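Local coordinates for protein dTDP-glucose 4,6-dehydratase (Klebsiella pneumoniae, PDB 5U4Q) that binds NAD and probably dehydrates dTDP-glucose to its 4-keto-6-deoxy derivative, at residues Tyr185-Thr199 / Gly323-Tyr335. Sequence-based numbering, arbitrary orientation.
Sequences YGPWGRPDMALFKFT and GVKNFVDWYKDYY. With NAD (nicotinamide-adenine-dinucleotide), chain C.
The indole of W330 is sandwiched: W188 N lies over the centre of one face, and Y334 CB lies against the opposite face, toward the rim. Its NE1 edge points onto the face of the W188 indole, in an edge-to-face pair with W330 NE1 3.2 Å from W188 CE2 and the planes at 52°. W188 directs its six-membered ring edge toward the face of Y334 in an offset edge-to-face pair, W188 CZ3 lying 3.7 Å from Y334 CD1. F196 carries P191 CA over one face and Y335 OH at its edge; on the face away from P191 the edges of W330 and Y331 both approach, in offset edge-to-face pairs, the Y331 plane at 90°. CG of F196 stands anti to the backbone N (chi1 -157°), which swings the ring out from helix 194-199. On Y331, T199 CG2 sits over the centre of one face, 3.7 Å from the ring centroid, and Y335 CD2 over the other. F327 takes L195 CB over one face, while its edge meets the backbone of G186, CD1 being 3.4 Å from G186 O. No hydrogen bond joins the two segments. R190 NH1 donates to NAD O2N (3.0 Å). The aromatic cluster joins the C-terminal helix 320-334 to helix 194-203 and to the loop between it and strand 176-185 of the NAD-binding Rossmann fold, the loop whose R190 reaches the cofactor pyrophosphate.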
# COMPACT_ATOMS: atom_id res chain seq x y z
N TYR A 185 1.48 15.54 -20.51
CA TYR A 185 1.65 15.36 -21.95
C TYR A 185 2.76 16.25 -22.50
O TYR A 185 3.13 17.28 -21.92
CB TYR A 185 0.33 15.65 -22.69
CG TYR A 185 -0.02 17.11 -22.86
CD1 TYR A 185 -0.64 17.83 -21.85
CD2 TYR A 185 0.23 17.76 -24.08
CE1 TYR A 185 -0.95 19.17 -22.01
CE2 TYR A 185 -0.09 19.08 -24.26
CZ TYR A 185 -0.71 19.79 -23.24
OH TYR A 185 -1.02 21.14 -23.40
N GLY A 186 3.30 15.84 -23.63
CA GLY A 186 4.29 16.65 -24.33
C GLY A 186 5.38 15.89 -25.02
O GLY A 186 5.36 14.65 -25.07
N PRO A 187 6.34 16.64 -25.59
CA PRO A 187 7.49 16.03 -26.25
C PRO A 187 8.16 14.93 -25.40
O PRO A 187 8.26 15.05 -24.17
CB PRO A 187 8.43 17.22 -26.47
CG PRO A 187 7.51 18.38 -26.61
CD PRO A 187 6.38 18.11 -25.65
N TRP A 188 8.54 13.85 -26.07
CA TRP A 188 9.15 12.69 -25.42
C TRP A 188 8.17 11.98 -24.48
O TRP A 188 8.59 11.27 -23.56
CB TRP A 188 10.45 13.05 -24.68
CG TRP A 188 11.43 13.76 -25.55
CD1 TRP A 188 11.70 15.08 -25.56
CD2 TRP A 188 12.27 13.15 -26.53
NE1 TRP A 188 12.67 15.36 -26.52
CE2 TRP A 188 13.02 14.19 -27.14
CE3 TRP A 188 12.43 11.84 -27.00
CZ2 TRP A 188 13.95 13.95 -28.17
CZ3 TRP A 188 13.35 11.60 -28.05
CH2 TRP A 188 14.08 12.66 -28.61
N GLY A 189 6.86 12.16 -24.73
CA GLY A 189 5.81 11.53 -23.96
C GLY A 189 5.79 10.01 -24.07
O GLY A 189 6.66 9.40 -24.72
N ARG A 190 4.81 9.41 -23.42
CA ARG A 190 4.69 7.96 -23.51
C ARG A 190 3.61 7.54 -24.52
O ARG A 190 2.51 8.14 -24.56
CB ARG A 190 4.52 7.34 -22.13
CG ARG A 190 3.53 8.05 -21.28
CD ARG A 190 3.65 7.64 -19.85
NE ARG A 190 3.25 6.26 -19.66
CZ ARG A 190 2.97 5.72 -18.48
NH1 ARG A 190 3.03 6.45 -17.36
NH2 ARG A 190 2.61 4.45 -18.41
N PRO A 191 3.92 6.54 -25.37
CA PRO A 191 2.99 6.17 -26.45
C PRO A 191 1.61 5.67 -26.04
O PRO A 191 0.69 5.70 -26.86
CB PRO A 191 3.73 5.08 -27.23
CG PRO A 191 4.93 4.73 -26.43
CD PRO A 191 5.21 5.82 -25.46
N ASP A 192 1.49 5.19 -24.80
CA ASP A 192 0.24 4.64 -24.29
C ASP A 192 -0.67 5.65 -23.60
O ASP A 192 -1.72 5.26 -23.08
CB ASP A 192 0.54 3.50 -23.28
CG ASP A 192 1.28 3.99 -22.05
OD1 ASP A 192 2.20 4.83 -22.23
OD2 ASP A 192 0.95 3.56 -20.92
N MSE A 193 -0.30 6.93 -23.60
CA MSE A 193 -1.10 7.93 -22.92
C MSE A 193 -1.18 9.26 -23.62
O MSE A 193 -0.37 9.58 -24.48
CB MSE A 193 -0.48 8.24 -21.55
CG MSE A 193 -0.27 7.00 -20.71
SE MSE A 193 0.01 7.43 -18.81
CE MSE A 193 -0.43 5.64 -18.11
N ALA A 194 -2.21 10.02 -23.23
CA ALA A 194 -2.37 11.43 -23.63
C ALA A 194 -2.31 11.73 -25.11
O ALA A 194 -2.87 10.98 -25.90
CB ALA A 194 -1.36 12.25 -22.84
N LEU A 195 -1.64 12.82 -25.52
CA LEU A 195 -1.64 13.18 -26.93
C LEU A 195 -0.94 12.16 -27.81
O LEU A 195 -1.31 11.93 -28.95
CB LEU A 195 -0.99 14.52 -27.16
CG LEU A 195 -1.61 15.73 -26.52
CD1 LEU A 195 -0.91 16.95 -27.08
CD2 LEU A 195 -3.11 15.78 -26.83
N PHE A 196 0.13 11.55 -27.29
CA PHE A 196 0.87 10.54 -28.02
C PHE A 196 -0.08 9.38 -28.37
O PHE A 196 -0.10 8.90 -29.50
CB PHE A 196 2.05 10.09 -27.12
CG PHE A 196 3.22 9.48 -27.84
CD1 PHE A 196 3.11 8.76 -29.03
CD2 PHE A 196 4.46 9.53 -27.22
CE1 PHE A 196 4.23 8.19 -29.61
CE2 PHE A 196 5.57 8.95 -27.79
CZ PHE A 196 5.46 8.27 -28.97
N LYS A 197 -0.87 8.95 -27.39
CA LYS A 197 -1.85 7.87 -27.63
C LYS A 197 -2.80 8.25 -28.77
O LYS A 197 -3.01 7.47 -29.69
CB LYS A 197 -2.65 7.57 -26.36
CG LYS A 197 -3.73 6.51 -26.53
CD LYS A 197 -4.45 6.26 -25.22
CE LYS A 197 -5.44 5.11 -25.37
NZ LYS A 197 -5.97 4.70 -24.05
N PHE A 198 -3.34 9.46 -28.71
CA PHE A 198 -4.26 9.89 -29.78
C PHE A 198 -3.57 10.02 -31.14
O PHE A 198 -4.13 9.64 -32.17
CB PHE A 198 -4.94 11.23 -29.48
CG PHE A 198 -5.70 11.27 -28.19
CD1 PHE A 198 -6.49 10.20 -27.77
CD2 PHE A 198 -5.69 12.43 -27.41
CE1 PHE A 198 -7.19 10.26 -26.58
CE2 PHE A 198 -6.40 12.51 -26.22
CZ PHE A 198 -7.15 11.42 -25.80
N THR A 199 -2.35 10.56 -31.15
CA THR A 199 -1.62 10.76 -32.39
C THR A 199 -1.30 9.43 -33.07
O THR A 199 -1.47 9.30 -34.29
CB THR A 199 -0.30 11.53 -32.10
OG1 THR A 199 -0.60 12.81 -31.56
CG2 THR A 199 0.53 11.68 -33.36
N GLY A 323 0.67 23.61 -26.34
CA GLY A 323 1.10 22.28 -25.93
C GLY A 323 0.97 21.25 -27.04
O GLY A 323 1.84 20.42 -27.27
N VAL A 324 -0.16 21.30 -27.74
CA VAL A 324 -0.41 20.39 -28.85
C VAL A 324 0.59 20.63 -29.98
O VAL A 324 1.15 19.67 -30.52
CB VAL A 324 -1.86 20.50 -29.35
CG1 VAL A 324 -2.02 19.77 -30.69
CG2 VAL A 324 -2.81 19.98 -28.30
N LYS A 325 0.81 21.90 -30.33
CA LYS A 325 1.80 22.23 -31.37
C LYS A 325 3.20 21.73 -30.96
O LYS A 325 3.93 21.18 -31.80
CB LYS A 325 1.83 23.72 -31.67
CG LYS A 325 0.58 24.24 -32.38
CD LYS A 325 0.60 25.76 -32.44
CE LYS A 325 -0.68 26.32 -33.04
NZ LYS A 325 -0.58 26.27 -34.52
N ASN A 326 3.55 21.89 -29.69
CA ASN A 326 4.86 21.43 -29.20
C ASN A 326 4.99 19.92 -29.34
O ASN A 326 6.03 19.38 -29.79
CB ASN A 326 5.07 21.83 -27.73
CG ASN A 326 5.20 23.34 -27.54
OD1 ASN A 326 5.41 24.08 -28.50
ND2 ASN A 326 5.06 23.79 -26.31
N PHE A 327 3.92 19.20 -29.00
CA PHE A 327 3.93 17.78 -29.12
C PHE A 327 4.14 17.33 -30.56
O PHE A 327 4.95 16.46 -30.86
CB PHE A 327 2.66 17.11 -28.56
CG PHE A 327 2.68 15.65 -28.74
CD1 PHE A 327 3.45 14.86 -27.89
CD2 PHE A 327 2.08 15.03 -29.82
CE1 PHE A 327 3.59 13.50 -28.09
CE2 PHE A 327 2.22 13.67 -30.02
CZ PHE A 327 2.98 12.91 -29.16
N VAL A 328 3.36 17.92 -31.46
CA VAL A 328 3.39 17.51 -32.87
C VAL A 328 4.75 17.82 -33.51
O VAL A 328 5.27 17.01 -34.27
CB VAL A 328 2.20 18.09 -33.64
CG1 VAL A 328 2.37 17.90 -35.16
CG2 VAL A 328 0.92 17.43 -33.16
N ASP A 329 5.32 18.96 -33.16
CA ASP A 329 6.67 19.32 -33.61
C ASP A 329 7.67 18.24 -33.20
O ASP A 329 8.47 17.78 -34.01
CB ASP A 329 7.07 20.67 -33.05
CG ASP A 329 8.52 21.01 -33.28
OD1 ASP A 329 8.92 21.32 -34.43
OD2 ASP A 329 9.30 20.98 -32.32
N TRP A 330 7.58 17.79 -31.95
CA TRP A 330 8.45 16.71 -31.49
C TRP A 330 8.19 15.41 -32.26
O TRP A 330 9.10 14.78 -32.78
CB TRP A 330 8.30 16.45 -29.97
CG TRP A 330 9.02 15.21 -29.62
CD1 TRP A 330 10.35 15.07 -29.51
CD2 TRP A 330 8.46 13.89 -29.46
NE1 TRP A 330 10.67 13.76 -29.30
CE2 TRP A 330 9.54 13.01 -29.27
CE3 TRP A 330 7.16 13.38 -29.43
CZ2 TRP A 330 9.35 11.65 -29.05
CZ3 TRP A 330 6.98 12.04 -29.25
CH2 TRP A 330 8.07 11.19 -29.03
N TYR A 331 6.93 15.02 -32.33
CA TYR A 331 6.55 13.74 -32.93
C TYR A 331 7.02 13.64 -34.40
O TYR A 331 7.60 12.63 -34.79
CB TYR A 331 5.04 13.50 -32.84
CG TYR A 331 4.58 12.15 -33.31
CD1 TYR A 331 4.36 11.89 -34.67
CD2 TYR A 331 4.34 11.13 -32.41
CE1 TYR A 331 3.95 10.64 -35.09
CE2 TYR A 331 3.93 9.87 -32.83
CZ TYR A 331 3.76 9.63 -34.17
OH TYR A 331 3.35 8.38 -34.56
N LYS A 332 6.76 14.68 -35.17
CA LYS A 332 7.10 14.65 -36.60
C LYS A 332 8.57 14.51 -36.83
O LYS A 332 9.00 13.78 -37.75
CB LYS A 332 6.60 15.91 -37.32
CG LYS A 332 5.10 15.94 -37.54
CD LYS A 332 4.75 17.11 -38.46
CE LYS A 332 3.31 17.09 -38.88
NZ LYS A 332 3.09 18.12 -39.96
N ASP A 333 9.35 15.23 -36.04
CA ASP A 333 10.79 15.19 -36.14
C ASP A 333 11.33 13.84 -35.68
O ASP A 333 12.16 13.24 -36.36
CB ASP A 333 11.40 16.28 -35.29
CG ASP A 333 12.90 16.30 -35.39
OD1 ASP A 333 13.42 16.80 -36.40
OD2 ASP A 333 13.54 15.83 -34.44
N TYR A 334 10.84 13.35 -34.54
CA TYR A 334 11.38 12.09 -34.00
C TYR A 334 11.07 10.91 -34.90
O TYR A 334 11.95 10.05 -35.12
CB TYR A 334 10.87 11.83 -32.57
CG TYR A 334 11.44 10.56 -31.99
CD1 TYR A 334 12.76 10.52 -31.58
CD2 TYR A 334 10.70 9.41 -31.93
CE1 TYR A 334 13.32 9.35 -31.08
CE2 TYR A 334 11.25 8.23 -31.42
CZ TYR A 334 12.57 8.22 -31.01
OH TYR A 334 13.16 7.07 -30.51
N TYR A 335 9.84 10.87 -35.42
CA TYR A 335 9.39 9.77 -36.28
C TYR A 335 9.61 10.02 -37.76
O TYR A 335 9.23 9.18 -38.59
CB TYR A 335 7.94 9.36 -35.97
CG TYR A 335 7.85 8.69 -34.63
CD1 TYR A 335 8.38 7.41 -34.44
CD2 TYR A 335 7.27 9.33 -33.53
CE1 TYR A 335 8.33 6.79 -33.22
CE2 TYR A 335 7.22 8.70 -32.29
CZ TYR A 335 7.74 7.43 -32.14
OH TYR A 335 7.72 6.79 -30.92
PA NAD C . 7.33 6.10 -17.95
O1A NAD C . 7.64 6.84 -19.19
O2A NAD C . 6.86 4.67 -18.00
O5B NAD C . 8.63 6.22 -16.99
C5B NAD C . 8.88 5.39 -15.86
C4B NAD C . 10.25 4.76 -16.04
O4B NAD C . 10.41 3.89 -14.90
C3B NAD C . 10.39 3.92 -17.30
O3B NAD C . 11.40 4.38 -18.21
C2B NAD C . 10.66 2.52 -16.75
O2B NAD C . 11.60 1.77 -17.54
C1B NAD C . 11.13 2.76 -15.31
N9A NAD C . 10.87 1.63 -14.41
C8A NAD C . 9.69 0.98 -14.24
N7A NAD C . 9.84 -0.01 -13.36
C5A NAD C . 11.11 0.00 -12.94
C6A NAD C . 11.93 -0.83 -12.03
N6A NAD C . 11.41 -1.85 -11.36
N1A NAD C . 13.21 -0.48 -11.91
C2A NAD C . 13.78 0.53 -12.57
N3A NAD C . 13.10 1.31 -13.44
C4A NAD C . 11.78 1.07 -13.64
O3 NAD C . 6.19 6.85 -17.08
PN NAD C . 6.10 8.38 -16.61
O1N NAD C . 7.35 9.13 -16.86
O2N NAD C . 4.75 8.85 -17.14
O5D NAD C . 5.91 8.14 -15.05
C5D NAD C . 6.74 8.67 -14.02
C4D NAD C . 5.98 8.50 -12.72
O4D NAD C . 4.85 9.41 -12.70
C3D NAD C . 5.40 7.13 -12.40
O3D NAD C . 5.59 6.89 -11.01
C2D NAD C . 3.92 7.26 -12.67
O2D NAD C . 3.11 6.39 -11.84
C1D NAD C . 3.66 8.71 -12.35
N1N NAD C . 2.53 9.27 -13.12
C2N NAD C . 2.64 9.68 -14.40
C3N NAD C . 1.54 10.20 -15.11
C7N NAD C . 1.59 10.68 -16.56
O7N NAD C . 0.62 11.28 -17.04
N7N NAD C . 2.64 10.45 -17.38
C4N NAD C . 0.32 10.26 -14.48
C5N NAD C . 0.21 9.83 -13.16
C6N NAD C . 1.32 9.31 -12.50